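PDB 3VAS: putative adenosine kinase, which probably catalyses the ATP-dependent phosphorylation of adenosine to AMP, as a member of the ribokinase (pfkB) family. Local coordinates for residues A[84-87]-A[88-91]; A[112-115]-A[116-120]. All coordinates share one frame; numbering follows the deposited sequence.

Contact 1: A[84-87]-A[88-91]; sequences TLNT and VKMI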
loop_
_atom_site.group_PDB
_atom_site.type_symbol
_atom_site.label_atom_id
_atom_site.label_comp_id
_atom_site.label_asym_id
_atom_site.label_seq_id
_atom_site.Cartn_x
_atom_site.Cartn_y
_atom_site.Cartn_z
ATOM N N THR A 84 0.720 -1.098 -3.391
ATOM C CA THR A 84 0.541 -2.541 -3.309
ATOM C C THR A 84 1.798 -3.261 -3.781
ATOM O O THR A 84 2.237 -4.231 -3.164
ATOM C CB THR A 84 -0.662 -3.024 -4.145
ATOM O OG1 THR A 84 -1.860 -2.376 -3.699
ATOM C CG2 THR A 84 -0.830 -4.542 -4.026
ATOM N N LEU A 85 2.377 -2.770 -4.872
ATOM C CA LEU A 85 3.572 -3.374 -5.436
ATOM C C LEU A 85 4.757 -3.280 -4.468
ATOM O O LEU A 85 5.497 -4.248 -4.306
ATOM C CB LEU A 85 3.910 -2.766 -6.807
ATOM C CG LEU A 85 5.193 -3.282 -7.467
ATOM C CD1 LEU A 85 5.184 -4.812 -7.586
ATOM C CD2 LEU A 85 5.425 -2.634 -8.837
ATOM N N ASN A 86 4.920 -2.122 -3.824
ATOM C CA ASN A 86 5.956 -1.945 -2.807
ATOM C C ASN A 86 5.869 -3.030 -1.726
ATOM O O ASN A 86 6.860 -3.689 -1.403
ATOM C CB ASN A 86 5.852 -0.569 -2.134
ATOM C CG ASN A 86 6.324 0.577 -3.021
ATOM O OD1 ASN A 86 6.958 0.373 -4.058
ATOM N ND2 ASN A 86 6.032 1.803 -2.591
ATOM N N THR A 87 4.666 -3.215 -1.190
ATOM C CA THR A 87 4.426 -4.173 -0.118
ATOM C C THR A 87 4.672 -5.613 -0.558
ATOM O O THR A 87 5.384 -6.366 0.108
ATOM C CB THR A 87 2.986 -4.030 0.425
ATOM O OG1 THR A 87 2.853 -2.763 1.079
ATOM C CG2 THR A 87 2.660 -5.136 1.417
ATOM N N VAL A 88 4.091 -5.992 -1.691
ATOM C CA VAL A 88 4.190 -7.366 -2.167
ATOM C C VAL A 88 5.614 -7.758 -2.558
ATOM O O VAL A 88 6.067 -8.859 -2.255
ATOM C CB VAL A 88 3.211 -7.615 -3.327
ATOM C CG1 VAL A 88 3.499 -8.951 -4.010
ATOM C CG2 VAL A 88 1.787 -7.559 -2.810
ATOM N N LYS A 89 6.338 -6.856 -3.211
ATOM C CA LYS A 89 7.696 -7.193 -3.611
ATOM C C LYS A 89 8.644 -7.236 -2.412
ATOM O O LYS A 89 9.629 -7.970 -2.424
ATOM C CB LYS A 89 8.211 -6.272 -4.724
ATOM C CG LYS A 89 8.556 -4.854 -4.312
ATOM C CD LYS A 89 8.906 -4.027 -5.554
ATOM C CE LYS A 89 9.537 -2.692 -5.183
ATOM N NZ LYS A 89 9.895 -1.894 -6.390
ATOM N N MET A 90 8.344 -6.472 -1.366
ATOM C CA MET A 90 9.163 -6.557 -0.161
ATOM C C MET A 90 8.853 -7.832 0.626
ATOM O O MET A 90 9.754 -8.424 1.219
ATOM C CB MET A 90 9.034 -5.320 0.730
ATOM C CG MET A 90 10.008 -5.340 1.911
ATOM S SD MET A 90 10.049 -3.797 2.845
ATOM C CE MET A 90 11.459 -4.069 3.923
ATOM N N ILE A 91 7.591 -8.258 0.629
ATOM C CA ILE A 91 7.248 -9.556 1.214
ATOM C C ILE A 91 8.087 -10.635 0.531
ATOM O O ILE A 91 8.658 -11.508 1.184
ATOM C CB ILE A 91 5.761 -9.903 1.031
ATOM C CG1 ILE A 91 4.876 -8.937 1.819
ATOM C CG2 ILE A 91 5.484 -11.342 1.471
ATOM C CD1 ILE A 91 3.393 -9.196 1.645
HETATM O O HOH W 1 7.148 -0.841 -6.501
#

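Contact 2: A[112-115]-A[116-120]; sequences QGKY and IKNDC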
loop_
_atom_site.group_PDB
_atom_site.type_symbol
_atom_site.label_atom_id
_atom_site.label_comp_id
_atom_site.label_asym_id
_atom_site.label_seq_id
_atom_site.Cartn_x
_atom_site.Cartn_y
_atom_site.Cartn_z
ATOM N N GLN A 112 9.087 3.143 -19.110
ATOM C CA GLN A 112 8.780 3.182 -17.682
ATOM C C GLN A 112 8.133 1.876 -17.245
ATOM O O GLN A 112 8.497 1.302 -16.212
ATOM C CB GLN A 112 7.861 4.361 -17.337
ATOM C CG GLN A 112 8.501 5.741 -17.488
ATOM C CD GLN A 112 8.434 6.278 -18.909
ATOM O OE1 GLN A 112 8.000 5.584 -19.836
ATOM N NE2 GLN A 112 8.856 7.524 -19.086
ATOM N N GLY A 113 7.180 1.407 -18.044
ATOM C CA GLY A 113 6.486 0.168 -17.748
ATOM C C GLY A 113 7.432 -1.015 -17.797
ATOM O O GLY A 113 7.385 -1.899 -16.939
ATOM N N LYS A 114 8.300 -1.029 -18.805
ATOM C CA LYS A 114 9.256 -2.116 -18.946
ATOM C C LYS A 114 10.261 -2.126 -17.791
ATOM O O LYS A 114 10.629 -3.186 -17.294
ATOM C CB LYS A 114 9.968 -2.069 -20.304
ATOM C CG LYS A 114 10.833 -3.300 -20.555
ATOM C CD LYS A 114 11.283 -3.423 -21.999
ATOM C CE LYS A 114 11.976 -4.759 -22.214
ATOM N NZ LYS A 114 12.395 -4.976 -23.621
ATOM N N TYR A 115 10.693 -0.946 -17.359
ATOM C CA TYR A 115 11.578 -0.850 -16.202
ATOM C C TYR A 115 10.914 -1.429 -14.946
ATOM O O TYR A 115 11.531 -2.199 -14.204
ATOM C CB TYR A 115 12.021 0.598 -15.962
ATOM C CG TYR A 115 12.375 0.883 -14.519
ATOM C CD1 TYR A 115 13.516 0.343 -13.939
ATOM C CD2 TYR A 115 11.557 1.679 -13.734
ATOM C CE1 TYR A 115 13.830 0.595 -12.611
ATOM C CE2 TYR A 115 11.861 1.936 -12.414
ATOM C CZ TYR A 115 12.994 1.394 -11.854
ATOM O OH TYR A 115 13.286 1.660 -10.533
ATOM N N ILE A 116 9.655 -1.061 -14.716
ATOM C CA ILE A 116 8.915 -1.598 -13.579
ATOM C C ILE A 116 8.802 -3.128 -13.660
ATOM O O ILE A 116 9.019 -3.828 -12.664
ATOM C CB ILE A 116 7.519 -0.932 -13.424
ATOM C CG1 ILE A 116 7.676 0.541 -13.039
ATOM C CG2 ILE A 116 6.697 -1.653 -12.370
ATOM C CD1 ILE A 116 6.397 1.354 -13.134
ATOM N N LYS A 117 8.496 -3.647 -14.847
ATOM C CA LYS A 117 8.414 -5.098 -15.031
ATOM C C LYS A 117 9.749 -5.797 -14.766
ATOM O O LYS A 117 9.787 -6.840 -14.112
ATOM C CB LYS A 117 7.898 -5.463 -16.426
ATOM C CG LYS A 117 7.668 -6.963 -16.614
ATOM C CD LYS A 117 7.479 -7.344 -18.083
ATOM C CE LYS A 117 6.235 -6.700 -18.674
ATOM N NZ LYS A 117 6.050 -7.033 -20.122
ATOM N N ASN A 118 10.840 -5.232 -15.278
ATOM C CA ASN A 118 12.167 -5.814 -15.063
ATOM C C ASN A 118 12.580 -5.789 -13.594
ATOM O O ASN A 118 13.300 -6.669 -13.129
ATOM C CB ASN A 118 13.229 -5.108 -15.909
ATOM C CG ASN A 118 13.051 -5.349 -17.397
ATOM O OD1 ASN A 118 12.370 -6.289 -17.815
ATOM N ND2 ASN A 118 13.673 -4.503 -18.206
ATOM N N ASP A 119 12.125 -4.768 -12.876
ATOM C CA ASP A 119 12.417 -4.624 -11.457
ATOM C C ASP A 119 11.773 -5.772 -10.681
ATOM O O ASP A 119 12.379 -6.334 -9.771
ATOM C CB ASP A 119 11.901 -3.272 -10.957
ATOM C CG ASP A 119 12.403 -2.925 -9.573
ATOM O OD1 ASP A 119 13.629 -2.731 -9.420
ATOM O OD2 ASP A 119 11.573 -2.826 -8.644
ATOM N N CYS A 120 10.548 -6.123 -11.060
ATOM C CA CYS A 120 9.836 -7.239 -10.442
ATOM C C CYS A 120 10.523 -8.580 -10.691
ATOM O O CYS A 120 10.677 -9.396 -9.771
ATOM C CB CYS A 120 8.401 -7.302 -10.960
ATOM S SG CYS A 120 7.387 -5.915 -10.438
#

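Contact 1: A[84-87]-A[88-91]
Asn86 and Lys89 lie side by side on a buried part of helix 83-95 of this ribokinase-fold enzyme, and a water joins their polar ends, donating to Asn86 OD1 at 2.7 Å and accepting from Lys89 NZ at 2.9 Å. Lys89 NZ has a second partner in the salt bridge to Asp119, which probably offsets its charge in this enclosed setting. The two ends of the Asn86 amide do different work: while OD1 takes the water, ND2 donates to O3' of the bound adenosine and to the carboxylate of Asp320. Lys89 CG sits between its backbone N and carbonyl carbon (chi1 73°), which lays the chain back over the preceding turn, with CG 3.1 Å from Leu85 O; the rest runs extended to the water. Along the backbone, i to i+4 hydrogen bonds run from Val88 N to Thr84 O through Ile91 N to Thr87 O. The threonine hydroxyls are also engaged, Thr84 OG1 with the backbone N of Ala185 and Thr87 OG1 with the carbonyl of Asp320. Their methyls face the apolar neighbours one turn on: Thr84 CG2 lies 4.2 Å from Val88 CG2, and Thr87 CG2 4.1 Å from Ile91 CD1.

Contact 2: A[112-115]-A[116-120]
Ile116 packs back on the turn before it, its CG1 3.4 Å from Gln112 O and 4.1 Å from Tyr115 CD2. CG1 lies beside its own backbone N (chi1 -67°), the position that brings it over the Gln112 carbonyl, and the Ile116 and Tyr115 side chains cross at about a right angle. This is the close-packed side of helix 111-122: Ile116 is buried, and both it and Cys120 rest on Leu85. The phenol of Tyr115 extends from this side to bond through OH with the backbone N of Ala80. Asp119 CB comes 3.4 Å from Tyr115 O, while its carboxylate oxygen OD2 forms a salt bridge with Lys89. The solvent side is held less specifically. Lys114 and Asn118 are both exposed; Lys114 CG is 3.9 Å from Asn118 ND2, and the lysine chain continues outward fully extended. The Asn118 amide leans over the Lys114 carbonyl, CG to O 3.2 Å, but ND2 approaches that oxygen at too poor an angle for a hydrogen bond. Regular i to i+4 bonds, such as Asn118 N to Lys114 O at 2.9 Å, continue through both sides. The result is an amphipathic helix, here the connection of the beta-alpha-beta unit formed with strands 101-107 and 126-131.

In the fold
Contact 1 and contact 2 lie on successive helices of the chain, 83-95 and 111-122, with centres 14 Å apart, and meet through both charge and apolar packing. Lys89 NZ reaches Asp119 OD2 at 3.0 Å in a salt bridge. The two methyls of Leu85 pack against helix 111-122, CD1 lying 3.8 Å from Cys120 SG and CD2 3.9 Å from Ile116 CG2. Contact 1 contributes Asn86 to the adenosine pocket, its side chain about 3 Å from the ligand; the side chain of Ile116 in contact 2 is about 9 Å from the bound adenosine. The chain Asp119, Lys89, water, Asn86 thus links helix 111-122 to the pocket, consistent with a second-shell role for it.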